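Local coordinates for protein xylulose kinase (Bifidobacterium adolescentis ATCC 15703, PDB 3I8B) that probably phosphorylates D-xylulose at the expense of ATP to give D-xylulose 5-phosphate, as an FGGY-family carbohydrate kinase of xylose metabolism, at residues D413-I418 against A423-I428; V289-G294 against C409-C414; S315-C320 against L325-T330; E405-S410 against E438-L443. All coordinates share one frame; numbering follows the deposited sequence.

Interaction 1 of 4, residues D413-I418 against A423-I428; sequences DCLELI and ASITRI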
loop_
_atom_site.group_PDB
_atom_site.type_symbol
_atom_site.label_atom_id
_atom_site.label_comp_id
_atom_site.label_asym_id
_atom_site.label_seq_id
_atom_site.Cartn_x
_atom_site.Cartn_y
_atom_site.Cartn_z
ATOM N N ASP A 413 4.057 -12.401 -14.139
ATOM C CA ASP A 413 4.012 -13.441 -13.121
ATOM C C ASP A 413 3.126 -12.995 -11.962
ATOM O O ASP A 413 2.345 -13.772 -11.449
ATOM C CB ASP A 413 5.423 -13.770 -12.608
ATOM C CG ASP A 413 5.580 -15.240 -12.237
ATOM O OD1 ASP A 413 4.717 -16.046 -12.640
ATOM O OD2 ASP A 413 6.566 -15.596 -11.557
ATOM N N CYS A 414 3.251 -11.735 -11.560
ATOM C CA CYS A 414 2.390 -11.195 -10.515
ATOM C C CYS A 414 0.911 -11.224 -10.910
ATOM O O CYS A 414 0.054 -11.607 -10.120
ATOM C CB CYS A 414 2.820 -9.774 -10.151
ATOM S SG CYS A 414 4.349 -9.723 -9.177
ATOM N N LEU A 415 0.610 -10.810 -12.133
ATOM C CA LEU A 415 -0.774 -10.838 -12.608
ATOM C C LEU A 415 -1.338 -12.267 -12.563
ATOM O O LEU A 415 -2.478 -12.487 -12.145
ATOM C CB LEU A 415 -0.863 -10.258 -14.020
ATOM C CG LEU A 415 -1.001 -8.739 -14.187
ATOM C CD1 LEU A 415 -0.120 -7.961 -13.224
ATOM C CD2 LEU A 415 -0.727 -8.334 -15.645
ATOM N N GLU A 416 -0.526 -13.243 -12.969
ATOM C CA GLU A 416 -0.964 -14.634 -12.986
ATOM C C GLU A 416 -1.175 -15.180 -11.579
ATOM O O GLU A 416 -2.087 -15.966 -11.340
ATOM C CB GLU A 416 0.053 -15.496 -13.728
ATOM C CG GLU A 416 0.161 -15.136 -15.194
ATOM C CD GLU A 416 -1.178 -15.208 -15.887
ATOM O OE1 GLU A 416 -2.038 -15.982 -15.418
ATOM O OE2 GLU A 416 -1.374 -14.493 -16.891
ATOM N N LEU A 417 -0.318 -14.771 -10.651
ATOM C CA LEU A 417 -0.479 -15.181 -9.266
ATOM C C LEU A 417 -1.764 -14.592 -8.670
ATOM O O LEU A 417 -2.533 -15.291 -7.997
ATOM C CB LEU A 417 0.727 -14.743 -8.460
ATOM C CG LEU A 417 0.774 -15.144 -6.993
ATOM C CD1 LEU A 417 0.711 -16.649 -6.841
ATOM C CD2 LEU A 417 2.045 -14.600 -6.372
ATOM N N ILE A 418 -2.003 -13.306 -8.913
ATOM C CA ILE A 418 -3.234 -12.678 -8.422
ATOM C C ILE A 418 -4.461 -13.360 -9.020
ATOM O O ILE A 418 -5.393 -13.707 -8.302
ATOM C CB ILE A 418 -3.251 -11.156 -8.670
ATOM C CG1 ILE A 418 -2.215 -10.487 -7.762
ATOM C CG2 ILE A 418 -4.669 -10.589 -8.434
ATOM C CD1 ILE A 418 -1.950 -9.011 -8.040
ATOM N N ALA A 423 -8.996 -13.712 -8.386
ATOM C CA ALA A 423 -9.301 -12.343 -8.822
ATOM C C ALA A 423 -9.062 -12.120 -10.322
ATOM O O ALA A 423 -7.919 -12.053 -10.764
ATOM C CB ALA A 423 -8.482 -11.339 -8.015
ATOM N N SER A 424 -10.136 -11.996 -11.098
ATOM C CA SER A 424 -10.010 -11.680 -12.521
ATOM C C SER A 424 -9.262 -10.370 -12.718
ATOM O O SER A 424 -9.428 -9.427 -11.946
ATOM C CB SER A 424 -11.388 -11.547 -13.185
ATOM O OG SER A 424 -12.077 -12.785 -13.231
ATOM N N ILE A 425 -8.459 -10.309 -13.773
ATOM C CA ILE A 425 -7.842 -9.057 -14.181
ATOM C C ILE A 425 -8.123 -8.824 -15.661
ATOM O O ILE A 425 -7.650 -9.583 -16.509
ATOM C CB ILE A 425 -6.327 -9.074 -13.938
ATOM C CG1 ILE A 425 -6.030 -9.055 -12.437
ATOM C CG2 ILE A 425 -5.670 -7.878 -14.615
ATOM C CD1 ILE A 425 -4.557 -9.149 -12.115
ATOM N N THR A 426 -8.880 -7.767 -15.968
ATOM C CA THR A 426 -9.374 -7.541 -17.328
ATOM C C THR A 426 -8.909 -6.218 -17.948
ATOM O O THR A 426 -9.183 -5.933 -19.111
ATOM C CB THR A 426 -10.916 -7.642 -17.384
ATOM O OG1 THR A 426 -11.501 -6.766 -16.409
ATOM C CG2 THR A 426 -11.363 -9.073 -17.110
ATOM N N ARG A 427 -8.199 -5.418 -17.166
ATOM C CA ARG A 427 -7.614 -4.181 -17.660
ATOM C C ARG A 427 -6.395 -3.826 -16.819
ATOM O O ARG A 427 -6.409 -3.995 -15.596
ATOM C CB ARG A 427 -8.639 -3.046 -17.603
ATOM C CG ARG A 427 -8.154 -1.719 -18.169
ATOM C CD ARG A 427 -9.301 -0.709 -18.187
ATOM N NE ARG A 427 -9.610 -0.229 -16.843
ATOM C CZ ARG A 427 -9.513 1.041 -16.459
ATOM N NH1 ARG A 427 -9.148 1.975 -17.332
ATOM N NH2 ARG A 427 -9.809 1.381 -15.209
ATOM N N ILE A 428 -5.355 -3.326 -17.477
ATOM C CA ILE A 428 -4.082 -3.001 -16.829
ATOM C C ILE A 428 -3.779 -1.516 -16.938
ATOM O O ILE A 428 -3.801 -0.959 -18.035
ATOM C CB ILE A 428 -2.906 -3.729 -17.512
ATOM C CG1 ILE A 428 -3.201 -5.219 -17.669
ATOM C CG2 ILE A 428 -1.594 -3.497 -16.743
ATOM C CD1 ILE A 428 -2.115 -5.967 -18.435
#
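Leu415 and Ile425 meet with their side chains at about a right angle, the terminal CD1 of Ile425 lying 4.1 Å from the branch carbon CG of Leu415. The same CD1 methyl also touches Ile418, whose CG2 is 4.0 Å away, and again the two side chains run at about a right angle. Ile425 thus ends between two residues roughly one helical turn apart. Its CG1 stands anti to the carbonyl carbon (chi1 -69°) and chi2 is extended, which carries CD1 to the helix; there it also lies 3.9 Å from the backbone O of Leu415. After helix 396-420 the chain turns back through residues 421-426 into strand 427-431, and the contacts lie at this helix-loop-strand connection of the C-terminal domain, with the helix packed against the sheet that the chain then enters. Near the start of the loop, Ile418 CG2 lies 3.9 Å from Ala423 CB, and the CA atoms of the two residues are 6.1 Å apart. At the strand end the approach is methyl to methyl: Leu415 CD2 meets Ile428 CD1 at 3.9 Å, the side chains inclined to each other. No hydrogen bond joins the two segments, although Arg419, just past the helical segment, donates from NH2 to the backbone O of Ile425.

Interaction 2 of 4, residues V289-G294 against C409-C414; sequences VSISLG and CSQRDC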
loop_
_atom_site.group_PDB
_atom_site.type_symbol
_atom_site.label_atom_id
_atom_site.label_comp_id
_atom_site.label_asym_id
_atom_site.label_seq_id
_atom_site.Cartn_x
_atom_site.Cartn_y
_atom_site.Cartn_z
ATOM N N VAL A 289 -6.187 -3.870 -12.604
ATOM C CA VAL A 289 -4.956 -3.906 -11.851
ATOM C C VAL A 289 -4.114 -2.711 -12.255
ATOM O O VAL A 289 -4.182 -2.246 -13.398
ATOM C CB VAL A 289 -4.170 -5.205 -12.087
ATOM C CG1 VAL A 289 -3.635 -5.238 -13.506
ATOM C CG2 VAL A 289 -3.034 -5.323 -11.067
ATOM N N SER A 290 -3.345 -2.193 -11.306
ATOM C CA SER A 290 -2.384 -1.156 -11.608
ATOM C C SER A 290 -1.000 -1.724 -11.357
ATOM O O SER A 290 -0.791 -2.465 -10.394
ATOM C CB SER A 290 -2.608 0.064 -10.721
ATOM O OG SER A 290 -2.207 -0.199 -9.386
ATOM N N ILE A 291 -0.062 -1.380 -12.232
ATOM C CA ILE A 291 1.332 -1.699 -12.014
ATOM C C ILE A 291 2.094 -0.407 -11.792
ATOM O O ILE A 291 2.234 0.413 -12.700
ATOM C CB ILE A 291 1.931 -2.435 -13.221
ATOM C CG1 ILE A 291 1.351 -3.846 -13.308
ATOM C CG2 ILE A 291 3.449 -2.465 -13.111
ATOM C CD1 ILE A 291 1.397 -4.437 -14.688
ATOM N N SER A 292 2.563 -0.207 -10.573
ATOM C CA SER A 292 3.377 0.954 -10.276
ATOM C C SER A 292 4.830 0.510 -10.365
ATOM O O SER A 292 5.300 -0.301 -9.567
ATOM C CB SER A 292 3.056 1.491 -8.886
ATOM O OG SER A 292 3.562 2.799 -8.727
ATOM N N LEU A 293 5.532 1.035 -11.355
ATOM C CA LEU A 293 6.882 0.584 -11.646
ATOM C C LEU A 293 7.899 1.669 -11.324
ATOM O O LEU A 293 8.183 2.523 -12.158
ATOM C CB LEU A 293 6.981 0.200 -13.119
ATOM C CG LEU A 293 8.037 -0.799 -13.584
ATOM C CD1 LEU A 293 7.991 -2.091 -12.758
ATOM C CD2 LEU A 293 7.809 -1.096 -15.059
ATOM N N GLY A 294 8.421 1.647 -10.103
ATOM C CA GLY A 294 9.577 2.451 -9.748
ATOM C C GLY A 294 10.776 1.510 -9.791
ATOM O O GLY A 294 10.731 0.506 -10.505
ATOM N N CYS A 409 8.198 -9.766 -17.544
ATOM C CA CYS A 409 7.741 -11.115 -17.220
ATOM C C CYS A 409 7.434 -11.309 -15.737
ATOM O O CYS A 409 6.502 -12.029 -15.388
ATOM C CB CYS A 409 8.766 -12.161 -17.680
ATOM S SG CYS A 409 8.652 -12.544 -19.452
ATOM N N SER A 410 8.240 -10.692 -14.875
ATOM C CA SER A 410 8.001 -10.734 -13.442
ATOM C C SER A 410 6.651 -10.090 -13.125
ATOM O O SER A 410 5.865 -10.637 -12.359
ATOM C CB SER A 410 9.112 -9.993 -12.691
ATOM O OG SER A 410 8.775 -9.838 -11.321
ATOM N N GLN A 411 6.388 -8.930 -13.718
ATOM C CA GLN A 411 5.111 -8.254 -13.502
ATOM C C GLN A 411 3.952 -9.117 -14.022
ATOM O O GLN A 411 2.896 -9.192 -13.395
ATOM C CB GLN A 411 5.104 -6.867 -14.152
ATOM C CG GLN A 411 6.069 -5.864 -13.517
ATOM C CD GLN A 411 5.958 -5.813 -11.993
ATOM O OE1 GLN A 411 4.872 -5.938 -11.434
ATOM N NE2 GLN A 411 7.084 -5.625 -11.323
ATOM N N ARG A 412 4.153 -9.791 -15.152
ATOM C CA ARG A 412 3.144 -10.729 -15.629
ATOM C C ARG A 412 2.948 -11.848 -14.626
ATOM O O ARG A 412 1.819 -12.223 -14.325
ATOM C CB ARG A 412 3.520 -11.341 -16.972
ATOM C CG ARG A 412 2.755 -12.624 -17.251
ATOM C CD ARG A 412 1.310 -12.355 -17.647
ATOM N NE ARG A 412 1.239 -12.301 -19.095
ATOM C CZ ARG A 412 0.686 -13.237 -19.855
ATOM N NH1 ARG A 412 0.100 -14.285 -19.302
ATOM N NH2 ARG A 412 0.703 -13.105 -21.172
ATOM N N ASP A 413 4.057 -12.401 -14.139
ATOM C CA ASP A 413 4.012 -13.441 -13.121
ATOM C C ASP A 413 3.126 -12.995 -11.962
ATOM O O ASP A 413 2.345 -13.772 -11.449
ATOM C CB ASP A 413 5.423 -13.770 -12.608
ATOM C CG ASP A 413 5.580 -15.240 -12.237
ATOM O OD1 ASP A 413 4.717 -16.046 -12.640
ATOM O OD2 ASP A 413 6.566 -15.596 -11.557
ATOM N N CYS A 414 3.251 -11.735 -11.560
ATOM C CA CYS A 414 2.390 -11.195 -10.515
ATOM C C CYS A 414 0.911 -11.224 -10.910
ATOM O O CYS A 414 0.054 -11.607 -10.120
ATOM C CB CYS A 414 2.820 -9.774 -10.151
ATOM S SG CYS A 414 4.349 -9.723 -9.177
#
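Gln411 lays its amide across two aliphatic side chains of strand 288-293, and the interactions divide into van der Waals touches of methyls on the amide and hydrogen bonds leading elsewhere. The first group is small. Leu293 CD1 comes to 3.9 Å from NE2 of Gln411, and Ile291 CG2 to 4.1 Å from OE1, so each methyl meets a different end of the amide. No hydrogen bond links the segments. The CA atoms of Ile291 and Gln411 are 7.7 Å apart, close enough for side chains of both to touch. A bend at chi2 (-49°) folds the Gln411 chain so that its amide reaches both residues, while Leu293 extends with CG anti to its own N (chi1 -155°). The hydrogen bonds lie outside this pair: Gln411 NE2 is bonded to Thr330 OG1 on strand 324-330, and strand 288-293 itself pairs by backbone bonds with 427-431. In the actin-like ATPase fold of the FGGY kinases, this is helix-on-sheet packing within the C-terminal domain. Chemically, the bond from NE2 to Thr330 OG1 probably offsets the cost of burying that end of the amide against a methyl, and may limit the amide's rotation.

Interaction 3 of 4, residues S315-C320 against L325-T330; sequences SGFADC and LPLACT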
loop_
_atom_site.group_PDB
_atom_site.type_symbol
_atom_site.label_atom_id
_atom_site.label_comp_id
_atom_site.label_asym_id
_atom_site.label_seq_id
_atom_site.Cartn_x
_atom_site.Cartn_y
_atom_site.Cartn_z
ATOM N N SER A 315 -0.056 -9.775 -0.575
ATOM C CA SER A 315 -0.817 -9.247 0.554
ATOM C C SER A 315 -2.329 -9.283 0.287
ATOM O O SER A 315 -2.789 -9.020 -0.825
ATOM C CB SER A 315 -0.399 -7.801 0.837
ATOM O OG SER A 315 0.942 -7.713 1.281
ATOM N N GLY A 316 -3.100 -9.581 1.322
ATOM C CA GLY A 316 -4.543 -9.585 1.215
ATOM C C GLY A 316 -5.162 -8.371 1.882
ATOM O O GLY A 316 -5.773 -8.483 2.949
ATOM N N PHE A 317 -5.005 -7.212 1.253
ATOM C CA PHE A 317 -5.551 -5.969 1.788
ATOM C C PHE A 317 -6.965 -5.741 1.273
ATOM O O PHE A 317 -7.434 -6.447 0.378
ATOM C CB PHE A 317 -4.679 -4.768 1.397
ATOM C CG PHE A 317 -3.273 -4.832 1.922
ATOM C CD1 PHE A 317 -2.950 -5.630 3.015
ATOM C CD2 PHE A 317 -2.266 -4.080 1.326
ATOM C CE1 PHE A 317 -1.647 -5.684 3.491
ATOM C CE2 PHE A 317 -0.960 -4.119 1.812
ATOM C CZ PHE A 317 -0.652 -4.922 2.891
ATOM N N ALA A 318 -7.641 -4.748 1.851
ATOM C CA ALA A 318 -8.938 -4.310 1.357
ATOM C C ALA A 318 -8.768 -3.020 0.564
ATOM O O ALA A 318 -7.822 -2.269 0.784
ATOM C CB ALA A 318 -9.902 -4.093 2.517
ATOM N N ASP A 319 -9.688 -2.760 -0.357
ATOM C CA ASP A 319 -9.634 -1.525 -1.133
ATOM C C ASP A 319 -10.565 -0.494 -0.489
ATOM O O ASP A 319 -11.032 -0.700 0.634
ATOM C CB ASP A 319 -10.038 -1.779 -2.591
ATOM C CG ASP A 319 -11.545 -1.718 -2.804
ATOM O OD1 ASP A 319 -12.315 -1.974 -1.854
ATOM O OD2 ASP A 319 -11.965 -1.415 -3.936
ATOM N N CYS A 320 -10.847 0.590 -1.207
ATOM C CA CYS A 320 -11.696 1.670 -0.670
ATOM C C CYS A 320 -13.113 1.713 -1.235
ATOM O O CYS A 320 -13.769 2.756 -1.200
ATOM C CB CYS A 320 -11.032 3.032 -0.870
ATOM S SG CYS A 320 -9.566 3.293 0.163
ATOM N N LEU A 325 -8.114 -5.717 -2.226
ATOM C CA LEU A 325 -6.899 -5.242 -2.879
ATOM C C LEU A 325 -5.721 -6.225 -2.711
ATOM O O LEU A 325 -4.804 -5.995 -1.910
ATOM C CB LEU A 325 -6.513 -3.867 -2.317
ATOM C CG LEU A 325 -5.444 -3.086 -3.091
ATOM C CD1 LEU A 325 -6.084 -2.431 -4.293
ATOM C CD2 LEU A 325 -4.791 -2.041 -2.203
ATOM N N PRO A 326 -5.756 -7.341 -3.448
ATOM C CA PRO A 326 -4.559 -8.191 -3.508
ATOM C C PRO A 326 -3.392 -7.356 -4.001
ATOM O O PRO A 326 -3.487 -6.737 -5.058
ATOM C CB PRO A 326 -4.929 -9.249 -4.562
ATOM C CG PRO A 326 -6.120 -8.644 -5.313
ATOM C CD PRO A 326 -6.867 -7.930 -4.215
ATOM N N LEU A 327 -2.300 -7.341 -3.246
ATOM C CA LEU A 327 -1.196 -6.443 -3.538
ATOM C C LEU A 327 0.125 -7.202 -3.606
ATOM O O LEU A 327 0.519 -7.856 -2.642
ATOM C CB LEU A 327 -1.110 -5.364 -2.467
ATOM C CG LEU A 327 -0.118 -4.258 -2.812
ATOM C CD1 LEU A 327 -0.869 -2.987 -3.144
ATOM C CD2 LEU A 327 0.821 -4.034 -1.635
ATOM N N ALA A 328 0.797 -7.100 -4.748
ATOM C CA ALA A 328 2.010 -7.855 -5.009
ATOM C C ALA A 328 3.211 -6.939 -5.160
ATOM O O ALA A 328 3.353 -6.254 -6.176
ATOM C CB ALA A 328 1.838 -8.693 -6.260
ATOM N N CYS A 329 4.084 -6.935 -4.158
ATOM C CA CYS A 329 5.310 -6.149 -4.238
ATOM C C CYS A 329 6.452 -6.938 -4.871
ATOM O O CYS A 329 6.654 -8.107 -4.558
ATOM C CB CYS A 329 5.736 -5.658 -2.854
ATOM S SG CYS A 329 4.506 -4.620 -2.068
ATOM N N THR A 330 7.183 -6.292 -5.774
ATOM C CA THR A 330 8.380 -6.881 -6.349
ATOM C C THR A 330 9.592 -6.026 -5.976
ATOM O O THR A 330 9.579 -4.803 -6.138
ATOM C CB THR A 330 8.257 -7.018 -7.883
ATOM O OG1 THR A 330 7.706 -5.810 -8.436
ATOM C CG2 THR A 330 7.355 -8.198 -8.249
#
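Phe317 faces Leu325 and Leu327 across the antiparallel hairpin formed by strands 315-318 and 324-330. At the root of its side chain, CB lies 3.5 Å from the backbone O of Leu325 and 4.2 Å from Leu325 CB. With CG anti to the carbonyl carbon (chi1 -61°), the ring swings along its own strand: CD2 comes to 4.2 Å from Leu327 CB, and farther out CE2 meets Leu327 CD2 at 3.9 Å. That methyl approaches the ring obliquely. Ser315, on the same face of the sheet, sets its CB 3.5 Å above the ring plane, offset toward the rim. Beneath this cluster the backbones pair in register. Ser315 and Leu327 exchange two N-H...O bonds, of which Leu327 N to Ser315 O measures 3.0 Å at 160°. Leu325 N reaches Phe317 O at 2.8 Å from above the carbonyl plane, whereas the return bond from Phe317 N is weak. Phe317 lies about 4 Å, side chain to side chain, from His75, a predicted substrate-binding residue. The chemistry implies a division of labour: backbone bonds set the register of strand 315-318, at the edge of the sheet, while hydrocarbon contacts help to place the aromatic side chain near the predicted substrate site.

Interaction 4 of 4, residues E405-S410 against E438-L443; sequences EGLLCS and EAIRTL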
loop_
_atom_site.group_PDB
_atom_site.type_symbol
_atom_site.label_atom_id
_atom_site.label_comp_id
_atom_site.label_asym_id
_atom_site.label_seq_id
_atom_site.Cartn_x
_atom_site.Cartn_y
_atom_site.Cartn_z
ATOM N N GLU A 405 12.743 -8.072 -21.035
ATOM C CA GLU A 405 11.722 -9.104 -21.015
ATOM C C GLU A 405 11.592 -9.691 -19.615
ATOM O O GLU A 405 10.519 -10.144 -19.219
ATOM C CB GLU A 405 12.026 -10.197 -22.053
ATOM C CG GLU A 405 11.893 -9.726 -23.509
ATOM C CD GLU A 405 11.919 -10.875 -24.514
ATOM O OE1 GLU A 405 12.424 -11.970 -24.161
ATOM O OE2 GLU A 405 11.445 -10.679 -25.661
ATOM N N GLY A 406 12.684 -9.669 -18.858
ATOM C CA GLY A 406 12.668 -10.203 -17.509
ATOM C C GLY A 406 11.864 -9.309 -16.589
ATOM O O GLY A 406 11.049 -9.781 -15.822
ATOM N N LEU A 407 12.113 -8.009 -16.671
ATOM C CA LEU A 407 11.369 -7.030 -15.893
ATOM C C LEU A 407 9.867 -7.214 -16.119
ATOM O O LEU A 407 9.105 -7.350 -15.170
ATOM C CB LEU A 407 11.810 -5.614 -16.286
ATOM C CG LEU A 407 11.209 -4.408 -15.555
ATOM C CD1 LEU A 407 12.059 -3.185 -15.795
ATOM C CD2 LEU A 407 9.773 -4.149 -15.990
ATOM N N LEU A 408 9.456 -7.231 -17.384
ATOM C CA LEU A 408 8.040 -7.349 -17.741
ATOM C C LEU A 408 7.427 -8.688 -17.373
ATOM O O LEU A 408 6.277 -8.742 -16.951
ATOM C CB LEU A 408 7.830 -7.091 -19.233
ATOM C CG LEU A 408 7.788 -5.617 -19.640
ATOM C CD1 LEU A 408 6.616 -4.911 -18.978
ATOM C CD2 LEU A 408 9.084 -4.940 -19.265
ATOM N N CYS A 409 8.198 -9.766 -17.544
ATOM C CA CYS A 409 7.741 -11.115 -17.220
ATOM C C CYS A 409 7.434 -11.309 -15.737
ATOM O O CYS A 409 6.502 -12.029 -15.388
ATOM C CB CYS A 409 8.766 -12.161 -17.680
ATOM S SG CYS A 409 8.652 -12.544 -19.452
ATOM N N SER A 410 8.240 -10.692 -14.875
ATOM C CA SER A 410 8.001 -10.734 -13.442
ATOM C C SER A 410 6.651 -10.090 -13.125
ATOM O O SER A 410 5.865 -10.637 -12.359
ATOM C CB SER A 410 9.112 -9.993 -12.691
ATOM O OG SER A 410 8.775 -9.838 -11.321
ATOM N N GLU A 438 10.419 3.975 -22.810
ATOM C CA GLU A 438 9.952 3.607 -24.141
ATOM C C GLU A 438 9.976 2.097 -24.363
ATOM O O GLU A 438 9.075 1.545 -24.999
ATOM C CB GLU A 438 10.795 4.307 -25.205
ATOM C CG GLU A 438 10.252 4.192 -26.622
ATOM C CD GLU A 438 11.293 4.575 -27.671
ATOM O OE1 GLU A 438 12.490 4.688 -27.311
ATOM O OE2 GLU A 438 10.919 4.759 -28.852
ATOM N N ALA A 439 11.000 1.435 -23.832
ATOM C CA ALA A 439 11.144 -0.006 -23.989
ATOM C C ALA A 439 10.105 -0.767 -23.170
ATOM O O ALA A 439 9.494 -1.726 -23.654
ATOM C CB ALA A 439 12.558 -0.452 -23.612
ATOM N N ILE A 440 9.908 -0.348 -21.925
ATOM C CA ILE A 440 8.885 -0.973 -21.097
ATOM C C ILE A 440 7.528 -0.701 -21.745
ATOM O O ILE A 440 6.762 -1.618 -22.049
ATOM C CB ILE A 440 8.952 -0.456 -19.647
ATOM C CG1 ILE A 440 10.201 -1.025 -18.959
ATOM C CG2 ILE A 440 7.689 -0.823 -18.884
ATOM C CD1 ILE A 440 10.557 -0.370 -17.624
ATOM N N ARG A 441 7.275 0.576 -21.989
ATOM C CA ARG A 441 6.074 1.042 -22.657
ATOM C C ARG A 441 5.805 0.288 -23.967
ATOM O O ARG A 441 4.661 -0.042 -24.272
ATOM C CB ARG A 441 6.210 2.550 -22.912
ATOM C CG ARG A 441 4.998 3.224 -23.495
ATOM C CD ARG A 441 5.258 4.704 -23.774
ATOM N NE ARG A 441 5.604 5.459 -22.568
ATOM C CZ ARG A 441 5.560 6.789 -22.479
ATOM N NH1 ARG A 441 5.174 7.523 -23.519
ATOM N NH2 ARG A 441 5.893 7.392 -21.346
ATOM N N THR A 442 6.853 -0.000 -24.733
ATOM C CA THR A 442 6.672 -0.647 -26.036
ATOM C C THR A 442 6.404 -2.147 -25.949
ATOM O O THR A 442 5.589 -2.692 -26.698
ATOM C CB THR A 442 7.891 -0.451 -26.948
ATOM O OG1 THR A 442 8.037 0.941 -27.261
ATOM C CG2 THR A 442 7.711 -1.237 -28.238
ATOM N N LEU A 443 7.101 -2.815 -25.042
ATOM C CA LEU A 443 7.004 -4.261 -24.955
ATOM C C LEU A 443 5.913 -4.756 -23.998
ATOM O O LEU A 443 5.563 -5.934 -24.027
ATOM C CB LEU A 443 8.372 -4.870 -24.612
ATOM C CG LEU A 443 9.377 -4.767 -25.771
ATOM C CD1 LEU A 443 10.754 -5.247 -25.364
ATOM C CD2 LEU A 443 8.871 -5.525 -26.995
#
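Two helices of the C-terminal domain, 396-420 and 438-448, pack against each other here through hydrocarbon alone, with Ile440 supplying every close touch from segment 438-443. Its terminal CD1 lies 3.7 Å from CD1 of Leu407 and 4.2 Å from CD2 of the same residue, so the isoleucine ends against both methyls of the leucine fork. The two side chains run at about a right angle. One bond farther back, Ile440 CG1 meets Leu408 CD2 at 4.1 Å, this time at an oblique inclination. Ile440 therefore uses its longer branch for both neighbours. With CG1 anti to the carbonyl carbon (chi1 -72°) and chi2 at 168°, that branch is extended, which explains how its end reaches Leu407 while its middle passes Leu408. The CA atoms of Leu408 and Ile440 are 7.3 Å apart, and all three touching residues are buried. No hydrogen bond crosses between the segments. Within 438-443, Thr442 OG1 donates to Glu438 O at 2.6 Å, and Thr442 N also donates to that oxygen; the two come from opposite faces of its carbonyl plane. With two donors on one acceptor, the hydroxyl is held to the backbone one turn back. Farther along, Leu408 also packs on Ala444 and Ile447, while Leu407 touches Ile336 and Leu337 of helix 335-344, which widens the apolar seam. This is apolar helix-helix packing within the C-terminal domain of an FGGY kinase, a family with the actin-like ATPase fold.

Helix 396-420 unites interactions 1, 2 and 4: parts of it pack on the loop leading into strand 427-431 and the strand's first residues, on strand 288-293 and on helix 438-448. All four contacts are buried, but the centre of interaction 3 is about 7 Å from the chain's centre and that of interaction 4 about 23 Å. Chemistry follows place. Interaction 3 is strand pairing with backbone hydrogen bonds at the edge of the sheet; interactions 1 and 4 are hydrocarbon contacts without any cross-segment bond, and interaction 2 brings an amide against methyls. Cys414 SG, 3.5 Å from Thr330 CG2, joins interactions 2 and 3, whereas Leu293 CD2 and Ile440 CD1, at 3.8 Å, connect interactions 2 and 4.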